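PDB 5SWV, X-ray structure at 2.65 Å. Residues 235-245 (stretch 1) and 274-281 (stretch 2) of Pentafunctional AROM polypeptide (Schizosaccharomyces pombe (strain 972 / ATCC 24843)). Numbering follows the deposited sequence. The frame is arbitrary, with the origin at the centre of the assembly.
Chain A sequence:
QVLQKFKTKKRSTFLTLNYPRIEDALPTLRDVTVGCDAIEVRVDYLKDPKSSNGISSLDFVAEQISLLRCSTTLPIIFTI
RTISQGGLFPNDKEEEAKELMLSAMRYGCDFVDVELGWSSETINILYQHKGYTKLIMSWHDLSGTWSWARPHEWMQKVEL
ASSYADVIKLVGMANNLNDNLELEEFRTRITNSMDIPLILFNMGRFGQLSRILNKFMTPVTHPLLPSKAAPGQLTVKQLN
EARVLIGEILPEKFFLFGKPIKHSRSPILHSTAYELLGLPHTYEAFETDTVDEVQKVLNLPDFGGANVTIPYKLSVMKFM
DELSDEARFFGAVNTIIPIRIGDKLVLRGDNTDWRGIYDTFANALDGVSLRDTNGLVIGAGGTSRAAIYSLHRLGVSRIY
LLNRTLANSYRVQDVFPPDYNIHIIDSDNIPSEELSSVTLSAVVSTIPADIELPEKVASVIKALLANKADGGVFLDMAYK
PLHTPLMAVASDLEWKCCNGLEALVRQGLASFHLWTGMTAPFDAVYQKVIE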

# COMPACT_ATOMS: atom_id res chain seq x y z
N THR A 235 -16.07 -7.49 -5.34
CA THR A 235 -14.91 -6.66 -5.60
C THR A 235 -14.81 -5.64 -4.47
O THR A 235 -15.76 -5.49 -3.68
N VAL A 236 -13.68 -4.93 -4.40
CA VAL A 236 -13.49 -3.88 -3.40
C VAL A 236 -14.51 -2.76 -3.58
O VAL A 236 -15.07 -2.27 -2.60
N LYS A 237 -14.75 -2.38 -4.82
CA LYS A 237 -15.75 -1.37 -5.13
C LYS A 237 -17.14 -1.77 -4.62
O LYS A 237 -17.83 -0.99 -3.96
N GLN A 238 -17.53 -2.99 -4.96
CA GLN A 238 -18.81 -3.52 -4.55
C GLN A 238 -18.91 -3.59 -3.04
O GLN A 238 -19.95 -3.28 -2.47
N LEU A 239 -17.82 -4.02 -2.42
CA LEU A 239 -17.79 -4.21 -0.97
C LEU A 239 -18.04 -2.91 -0.25
O LEU A 239 -18.79 -2.88 0.71
N ASN A 240 -17.40 -1.83 -0.70
CA ASN A 240 -17.63 -0.51 -0.12
C ASN A 240 -19.04 0.00 -0.42
O ASN A 240 -19.76 0.45 0.46
N GLU A 241 -19.44 -0.09 -1.68
CA GLU A 241 -20.78 0.27 -2.06
C GLU A 241 -21.85 -0.38 -1.17
O GLU A 241 -22.79 0.27 -0.75
N ALA A 242 -21.67 -1.66 -0.89
CA ALA A 242 -22.60 -2.39 -0.03
C ALA A 242 -22.55 -1.87 1.40
O ALA A 242 -23.59 -1.58 2.00
N ARG A 243 -21.34 -1.73 1.94
CA ARG A 243 -21.15 -1.21 3.29
C ARG A 243 -21.71 0.19 3.49
O ARG A 243 -22.15 0.54 4.58
N VAL A 244 -21.70 1.00 2.44
CA VAL A 244 -22.29 2.32 2.53
C VAL A 244 -23.81 2.19 2.59
O VAL A 244 -24.46 2.85 3.41
N LEU A 245 -24.35 1.34 1.73
CA LEU A 245 -25.80 1.16 1.64
C LEU A 245 -26.41 0.54 2.88
O LEU A 245 -27.53 0.89 3.22
N TYR A 274 -12.79 8.27 -4.83
CA TYR A 274 -14.03 7.79 -4.21
C TYR A 274 -14.85 6.96 -5.19
O TYR A 274 -15.38 5.89 -4.86
N GLU A 275 -14.94 7.48 -6.41
CA GLU A 275 -15.71 6.89 -7.49
C GLU A 275 -15.18 5.53 -7.88
O GLU A 275 -15.94 4.62 -8.07
N LEU A 276 -13.86 5.41 -7.99
CA LEU A 276 -13.20 4.13 -8.29
C LEU A 276 -13.24 3.11 -7.15
O LEU A 276 -13.06 1.93 -7.40
N LEU A 277 -13.46 3.54 -5.92
CA LEU A 277 -13.49 2.64 -4.77
C LEU A 277 -14.86 2.46 -4.12
O LEU A 277 -14.97 1.73 -3.12
N GLY A 278 -15.89 3.07 -4.71
CA GLY A 278 -17.27 2.87 -4.26
C GLY A 278 -17.58 3.59 -2.96
O GLY A 278 -18.43 3.15 -2.20
N LEU A 279 -16.89 4.72 -2.74
CA LEU A 279 -17.04 5.48 -1.51
C LEU A 279 -17.96 6.70 -1.73
O LEU A 279 -18.01 7.24 -2.83
N PRO A 280 -18.65 7.15 -0.68
CA PRO A 280 -19.67 8.20 -0.82
C PRO A 280 -19.20 9.57 -0.39
O PRO A 280 -20.03 10.40 -0.04
N HIS A 281 -17.90 9.83 -0.40
CA HIS A 281 -17.36 11.02 0.26
C HIS A 281 -17.41 12.22 -0.69
O HIS A 281 -17.68 12.06 -1.88

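The helix of residues 236-245 packs against the turn around Gly278, just after a helix, and the two stretches bury 400 Å² between them. The nearest CA atoms are those of Lys237 and Gly278, 4.6 Å apart.

A single hydrogen bond joins the stretches. Asn240, whose CA-to-CB bond points toward the turn, adopts chi1 m (-69°) and donates from ND2 to Leu277 O at 2.6 Å, with a nearly straight N-H...O angle of 163°. The side-chain amide thus supplies a donor to a main-chain carbonyl just before Gly278. Gly278 O comes within 3.4 Å of Glu241 N, but the angle is poor; that amide is instead bonded within its own helix, to Lys237 O at 2.9 Å.

The close approach depends on Gly278. Its positive phi (75°) favours glycine, and an ideal CB would point into the helix, 2.4 Å from Lys237 O and 2.9 Å from Glu241 CG, both clashes. Asn240 CB also packs 3.6 Å from Gly278 O.

Two apolar contacts flank this centre. Val236 (chi1 t) places CG1 3.7 Å from CD2 of Leu277, which has chi1 m and an off-rotamer chi2 of 128°. One helical turn beyond Asn240, Val244 (chi1 t) points toward the turn and sets CG2 3.7 Å from Pro280 CD. Separately, Leu279 starts away from the helix, yet its m, t rotamer brings CD2 back to 3.9 Å from Asn240 CG, in van der Waals packing against the amide.

Lys237 borders the contact with its aliphatic chain. With chi1 to chi3 all t, it extends along the backbone of Glu275 to Gly278: CG lies 3.8 Å from Gly278 N, and CE reaches 3.4 Å from Glu275 O. Its NZ forms a long salt bridge within the helix, 3.9 Å from Glu241 OE2.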

# COMPACT_ATOMS: atom_id res chain seq x y z
CB THR A 235 -14.96 -5.94 -6.97
OG1 THR A 235 -16.05 -5.01 -7.01
CG2 THR A 235 -15.10 -6.93 -8.10
CB VAL A 236 -12.04 -3.31 -3.41
CG1 VAL A 236 -11.93 -1.97 -2.68
CG2 VAL A 236 -11.10 -4.31 -2.76
CB LYS A 237 -15.81 -1.13 -6.63
CG LYS A 237 -16.63 0.09 -6.97
CD LYS A 237 -16.77 0.24 -8.46
CE LYS A 237 -17.35 1.59 -8.80
NZ LYS A 237 -18.19 1.51 -10.02
CB GLN A 238 -19.00 -4.92 -5.12
CG GLN A 238 -19.19 -4.98 -6.63
CD GLN A 238 -19.37 -6.41 -7.13
OE1 GLN A 238 -18.51 -7.29 -6.94
NE2 GLN A 238 -20.51 -6.65 -7.76
CB LEU A 239 -16.46 -4.81 -0.51
CG LEU A 239 -16.33 -5.11 0.99
CD1 LEU A 239 -17.32 -6.16 1.46
CD2 LEU A 239 -14.91 -5.55 1.33
CB ASN A 240 -16.60 0.49 -0.63
CG ASN A 240 -15.19 0.22 -0.12
OD1 ASN A 240 -15.01 -0.21 1.02
ND2 ASN A 240 -14.20 0.50 -0.96
CB GLU A 241 -21.03 -0.10 -3.50
CG GLU A 241 -20.41 0.89 -4.46
CD GLU A 241 -20.56 0.47 -5.91
OE1 GLU A 241 -20.77 -0.74 -6.18
OE2 GLU A 241 -20.44 1.37 -6.79
CB ALA A 242 -22.28 -3.87 -0.06
CB ARG A 243 -19.67 -1.25 3.67
CG ARG A 243 -19.22 -2.66 4.00
CD ARG A 243 -17.72 -2.78 4.19
NE ARG A 243 -17.38 -4.15 4.60
CZ ARG A 243 -16.14 -4.64 4.72
NH1 ARG A 243 -15.07 -3.88 4.46
NH2 ARG A 243 -15.98 -5.90 5.10
CB VAL A 244 -21.87 3.22 1.35
CG1 VAL A 244 -22.66 4.53 1.34
CG2 VAL A 244 -20.37 3.52 1.43
CB LEU A 245 -26.18 0.34 0.40
CG LEU A 245 -26.04 1.10 -0.92
CD1 LEU A 245 -26.06 0.16 -2.11
CD2 LEU A 245 -27.12 2.17 -1.08
CB TYR A 274 -14.92 8.93 -3.70
CG TYR A 274 -14.24 9.94 -2.79
CD1 TYR A 274 -13.35 9.54 -1.80
CD2 TYR A 274 -14.49 11.30 -2.92
CE1 TYR A 274 -12.72 10.45 -0.99
CE2 TYR A 274 -13.87 12.22 -2.11
CZ TYR A 274 -12.98 11.79 -1.15
OH TYR A 274 -12.37 12.70 -0.31
CB GLU A 275 -15.68 7.82 -8.68
CG GLU A 275 -16.74 7.56 -9.72
CD GLU A 275 -16.38 8.10 -11.10
OE1 GLU A 275 -15.46 8.96 -11.23
OE2 GLU A 275 -17.02 7.64 -12.08
CB LEU A 276 -11.75 4.36 -8.71
CG LEU A 276 -11.55 5.15 -10.02
CD1 LEU A 276 -10.16 5.76 -10.10
CD2 LEU A 276 -11.83 4.28 -11.24
CB LEU A 277 -12.48 3.13 -3.74
CG LEU A 277 -11.10 2.61 -4.11
CD1 LEU A 277 -10.09 3.73 -4.15
CD2 LEU A 277 -10.69 1.51 -3.15
CB LEU A 279 -15.66 5.94 -1.00
CG LEU A 279 -14.71 4.86 -0.48
CD1 LEU A 279 -13.45 5.52 0.05
CD2 LEU A 279 -15.34 4.03 0.63
CB PRO A 280 -20.73 7.73 0.17
CG PRO A 280 -19.90 7.22 1.32
CD PRO A 280 -18.61 6.68 0.72
CB HIS A 281 -15.93 10.75 0.77
CG HIS A 281 -15.79 9.56 1.68
ND1 HIS A 281 -16.64 9.30 2.73
CD2 HIS A 281 -14.86 8.57 1.71
CE1 HIS A 281 -16.26 8.21 3.36
NE2 HIS A 281 -15.18 7.74 2.76